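Local atomic coordinates of HTH-type transcriptional regulator GadX (Escherichia coli, PDB entry 3MKL), a protein that binds DNA as a transcription factor of the AraC/XylS type, activating acid-resistance genes such as gadA, gadB and gadC and repressing gadW under some conditions. Residues S38-K41 with K42-E46; T10-C13 with T14-N18. All blocks are in the same frame, centred on the assembly; numbering follows the deposited sequence.

Overall arrangement
From the N terminus the chain first enters helix 8-17, which holds contact 2 (10-13 with 14-18). Helix 26-32 follows, and then helix 37-46 with contact 1 (38-41 with 42-46). Both contacts are local turns within one helix. Neither closes a loop, and they follow in series without nesting or crossing. Their centres lie about 15 Å apart, yet they touch directly: Leu40 CD1 packs on Val12 CG2 at 3.8 Å. Helices 8-17 and 37-46 thus meet on their apolar sides. Helix 26-32 packs on Val12 and Leu40, while helix 51-67 takes Ile16 from contact 2 and Leu44 from contact 1.

Contact 1: S38-K41 with K42-E46; sequences SLLK and KKLRE
Leu40 and Leu44 stand one turn apart on the buried side of helix 37-46. Their branches cross obliquely, with Leu40 CG 4.1 Å from Leu44 CD1. Leu44 turns CG anti to its carbonyl carbon (chi1 -74°), and this sets CG over the preceding turn, 3.5 Å from Leu40 O. The same carbonyl oxygen accepts the backbone N-H of Leu44 in a nearly straight bond, with Leu44 N to Leu40 O at 3.0 Å. Beside it, Lys43 N donates to Leu39 O at 2.9 Å. The outer bonds, Lys42 N to Ser38 O and Arg45 N to Lys41 O, are more bent, and their donors are tilted from the carbonyl planes.

This is the second helix of the first of two predicted helix-turn-helix motifs, the position that recognition helices occupy in AraC-type regulators. The two leucines seat it against three neighbours: Leu40 packs on Met8 and Val12 of helix 8-17 and on Leu26 and Ile29 of helix 26-32, and Leu44 on Tyr51 and Leu54 of helix 51-67.

The other side of the helix is loose and open to solvent. Lys41 and Lys42 are exposed and extended beyond CG, and their amino groups lead away from the helix. Lys42 touches the previous turn near its base, with CB 3.3 Å from Leu39 O. Lys43 is bent, and its CG lies 3.6 Å from Leu39 O before its end turns outward. Leu39 is also exposed, and its CD1 makes a loose approach to Lys43 CG. Arg45 has CB 3.4 Å from Lys41 O, while its guanidinium end leads away to a long, weak ion pair with Glu48.

Contact 2: T10-C13 with T14-N18; sequences TRVC and TVINN
Helix 8-17 is the first helix of the AraC/XylS-type DNA-binding domain in this chain, and this contact is a turn within it. Val12 and Ile16 meet one turn apart on the buried side, with Val12 CG1 3.8 Å from Ile16 CD1. Ile16 has CG1 anti to its carbonyl carbon (chi1 -60°), which folds that branch back over the turn and brings CG1 to 3.2 Å from Val12 O. Val12 O also accepts the backbone N-H of Ile16, with Ile16 N at 2.9 Å, in an almost straight bond (176°). Val15 CG2 lies 3.2 Å from Arg11 O, which takes the Val15 N-H. On the more open side, Thr14 N bonds to Thr10 O at 3.0 Å, and Thr14 OG1 lies 2.9 Å from that same oxygen. Asn17 N donates to Cys13 O at 2.9 Å.

Ile16 also packs on Leu55, and Val12 on Ile29 and Leu33. Cys13 and Asn17 both touch Cys58 of helix 51-67. The buried carbonyl of Val12 is therefore satisfied by a backbone N-H while hydrocarbon branches shield it, and this would probably strengthen that bond by keeping water away.

Contact 1: S38-K41 with K42-E46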
loop_
_atom_site.group_PDB
_atom_site.type_symbol
_atom_site.label_atom_id
_atom_site.label_comp_id
_atom_site.label_asym_id
_atom_site.label_seq_id
_atom_site.Cartn_x
_atom_site.Cartn_y
_atom_site.Cartn_z
ATOM N N SER A 38 16.043 -12.872 -1.262
ATOM C CA SER A 38 16.819 -12.832 -0.020
ATOM C C SER A 38 17.567 -11.512 0.158
ATOM O O SER A 38 17.579 -10.958 1.248
ATOM C CB SER A 38 17.828 -13.976 0.038
ATOM O OG SER A 38 17.154 -15.213 -0.081
ATOM N N LEU A 39 18.209 -11.017 -0.896
ATOM C CA LEU A 39 18.867 -9.706 -0.808
ATOM C C LEU A 39 17.844 -8.593 -0.517
ATOM O O LEU A 39 18.064 -7.776 0.395
ATOM C CB LEU A 39 19.740 -9.386 -2.052
ATOM C CG LEU A 39 20.553 -8.073 -2.063
ATOM C CD1 LEU A 39 21.686 -8.082 -1.004
ATOM C CD2 LEU A 39 21.134 -7.809 -3.445
ATOM N N LEU A 40 16.713 -8.585 -1.231
ATOM C CA LEU A 40 15.704 -7.525 -0.989
ATOM C C LEU A 40 15.192 -7.539 0.440
ATOM O O LEU A 40 15.133 -6.496 1.086
ATOM C CB LEU A 40 14.546 -7.530 -1.996
ATOM C CG LEU A 40 13.524 -6.391 -1.734
ATOM C CD1 LEU A 40 14.129 -5.025 -2.002
ATOM C CD2 LEU A 40 12.193 -6.585 -2.497
ATOM N N LYS A 41 14.881 -8.719 0.957
ATOM C CA LYS A 41 14.442 -8.821 2.340
ATOM C C LYS A 41 15.517 -8.256 3.256
ATOM O O LYS A 41 15.215 -7.549 4.196
ATOM C CB LYS A 41 14.162 -10.274 2.713
ATOM C CG LYS A 41 13.475 -10.448 4.053
ATOM C CD LYS A 41 12.940 -11.880 4.207
ATOM C CE LYS A 41 12.523 -12.117 5.667
ATOM N NZ LYS A 41 12.098 -13.519 5.942
ATOM N N LYS A 42 16.770 -8.578 2.962
ATOM C CA LYS A 42 17.891 -8.163 3.808
ATOM C C LYS A 42 18.016 -6.644 3.822
ATOM O O LYS A 42 18.075 -6.049 4.891
ATOM C CB LYS A 42 19.194 -8.827 3.364
ATOM C CG LYS A 42 20.382 -8.679 4.334
ATOM C CD LYS A 42 21.533 -9.601 3.877
ATOM C CE LYS A 42 22.619 -9.778 4.938
ATOM N NZ LYS A 42 23.448 -11.046 4.779
ATOM N N LYS A 43 18.022 -6.018 2.650
ATOM C CA LYS A 43 18.187 -4.572 2.576
ATOM C C LYS A 43 17.039 -3.794 3.217
ATOM O O LYS A 43 17.278 -2.756 3.827
ATOM C CB LYS A 43 18.417 -4.095 1.135
ATOM C CG LYS A 43 19.719 -4.559 0.515
ATOM C CD LYS A 43 20.945 -4.031 1.294
ATOM C CE LYS A 43 22.107 -3.679 0.365
ATOM N NZ LYS A 43 23.450 -3.753 1.038
ATOM N N LEU A 44 15.811 -4.291 3.070
ATOM C CA LEU A 44 14.615 -3.694 3.707
ATOM C C LEU A 44 14.665 -3.790 5.245
ATOM O O LEU A 44 14.318 -2.848 5.945
ATOM C CB LEU A 44 13.331 -4.336 3.154
ATOM C CG LEU A 44 12.915 -3.924 1.734
ATOM C CD1 LEU A 44 11.575 -4.543 1.298
ATOM C CD2 LEU A 44 12.893 -2.378 1.577
ATOM N N ARG A 45 15.146 -4.925 5.751
ATOM C CA ARG A 45 15.271 -5.165 7.183
ATOM C C ARG A 45 16.299 -4.216 7.847
ATOM O O ARG A 45 16.061 -3.739 8.963
ATOM C CB ARG A 45 15.572 -6.649 7.469
ATOM C CG ARG A 45 16.019 -6.960 8.900
ATOM C CD ARG A 45 14.895 -6.734 9.908
ATOM N NE ARG A 45 15.345 -6.065 11.142
ATOM C CZ ARG A 45 16.070 -6.636 12.115
ATOM N NH1 ARG A 45 16.467 -7.903 12.013
ATOM N NH2 ARG A 45 16.411 -5.932 13.192
ATOM N N GLU A 46 17.401 -3.933 7.143
ATOM C CA GLU A 46 18.399 -2.923 7.562
ATOM C C GLU A 46 17.824 -1.491 7.698
ATOM O O GLU A 46 18.377 -0.683 8.444
ATOM C CB GLU A 46 19.603 -2.913 6.602
ATOM C CG GLU A 46 20.567 -4.110 6.754
ATOM C CD GLU A 46 21.487 -4.303 5.540
ATOM O OE1 GLU A 46 22.438 -5.121 5.611
ATOM O OE2 GLU A 46 21.247 -3.638 4.506
#

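Contact 2: T10-C13 with T14-N18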
loop_
_atom_site.group_PDB
_atom_site.type_symbol
_atom_site.label_atom_id
_atom_site.label_comp_id
_atom_site.label_asym_id
_atom_site.label_seq_id
_atom_site.Cartn_x
_atom_site.Cartn_y
_atom_site.Cartn_z
ATOM N N THR A 10 12.431 3.421 -0.870
ATOM C CA THR A 10 11.990 4.327 -1.951
ATOM C C THR A 10 11.826 3.611 -3.293
ATOM O O THR A 10 10.823 3.804 -3.972
ATOM C CB THR A 10 12.948 5.527 -2.118
ATOM O OG1 THR A 10 12.960 6.273 -0.898
ATOM C CG2 THR A 10 12.508 6.456 -3.252
ATOM N N ARG A 11 12.808 2.779 -3.657
ATOM C CA ARG A 11 12.768 2.033 -4.929
ATOM C C ARG A 11 11.630 1.021 -5.002
ATOM O O ARG A 11 11.039 0.841 -6.061
ATOM C CB ARG A 11 14.103 1.340 -5.207
ATOM C CG ARG A 11 15.187 2.308 -5.596
ATOM C CD ARG A 11 16.532 1.661 -5.493
ATOM N NE ARG A 11 16.737 0.711 -6.580
ATOM C CZ ARG A 11 17.657 -0.250 -6.566
ATOM N NH1 ARG A 11 18.458 -0.387 -5.517
ATOM N NH2 ARG A 11 17.773 -1.075 -7.603
ATOM N N VAL A 12 11.354 0.371 -3.871
ATOM C CA VAL A 12 10.241 -0.557 -3.689
ATOM C C VAL A 12 8.889 0.183 -3.760
ATOM O O VAL A 12 8.001 -0.235 -4.479
ATOM C CB VAL A 12 10.379 -1.335 -2.339
ATOM C CG1 VAL A 12 9.082 -2.053 -1.971
ATOM C CG2 VAL A 12 11.515 -2.326 -2.392
ATOM N N CYS A 13 8.729 1.286 -3.035
ATOM C CA CYS A 13 7.518 2.113 -3.173
ATOM C C CYS A 13 7.308 2.575 -4.615
ATOM O O CYS A 13 6.175 2.654 -5.074
ATOM C CB CYS A 13 7.545 3.306 -2.214
ATOM S SG CYS A 13 7.391 2.789 -0.480
ATOM N N THR A 14 8.393 2.844 -5.346
ATOM C CA THR A 14 8.257 3.212 -6.767
ATOM C C THR A 14 7.719 2.048 -7.627
ATOM O O THR A 14 6.914 2.255 -8.530
ATOM C CB THR A 14 9.572 3.771 -7.376
ATOM O OG1 THR A 14 10.057 4.854 -6.565
ATOM C CG2 THR A 14 9.318 4.286 -8.834
ATOM N N VAL A 15 8.181 0.833 -7.343
ATOM C CA VAL A 15 7.668 -0.336 -8.024
ATOM C C VAL A 15 6.175 -0.490 -7.713
ATOM O O VAL A 15 5.355 -0.578 -8.614
ATOM C CB VAL A 15 8.431 -1.593 -7.561
ATOM C CG1 VAL A 15 7.799 -2.861 -8.139
ATOM C CG2 VAL A 15 9.904 -1.454 -7.904
ATOM N N ILE A 16 5.843 -0.495 -6.422
ATOM C CA ILE A 16 4.472 -0.684 -5.948
ATOM C C ILE A 16 3.500 0.373 -6.496
ATOM O O ILE A 16 2.418 0.030 -6.952
ATOM C CB ILE A 16 4.397 -0.684 -4.405
ATOM C CG1 ILE A 16 5.258 -1.820 -3.824
ATOM C CG2 ILE A 16 2.929 -0.771 -3.955
ATOM C CD1 ILE A 16 5.313 -1.853 -2.288
ATOM N N ASN A 17 3.896 1.644 -6.461
ATOM C CA ASN A 17 3.023 2.735 -6.940
ATOM C C ASN A 17 2.764 2.765 -8.442
ATOM O O ASN A 17 1.866 3.485 -8.904
ATOM C CB ASN A 17 3.515 4.099 -6.456
ATOM C CG ASN A 17 3.199 4.330 -5.001
ATOM O OD1 ASN A 17 2.154 3.878 -4.512
ATOM N ND2 ASN A 17 4.108 5.014 -4.280
ATOM N N ASN A 18 3.536 1.989 -9.198
ATOM C CA ASN A 18 3.298 1.828 -10.624
ATOM C C ASN A 18 2.037 1.017 -10.908
ATOM O O ASN A 18 1.433 1.163 -11.967
ATOM C CB ASN A 18 4.508 1.180 -11.300
ATOM C CG ASN A 18 5.610 2.195 -11.653
ATOM O OD1 ASN A 18 5.541 3.375 -11.282
ATOM N ND2 ASN A 18 6.638 1.725 -12.367
#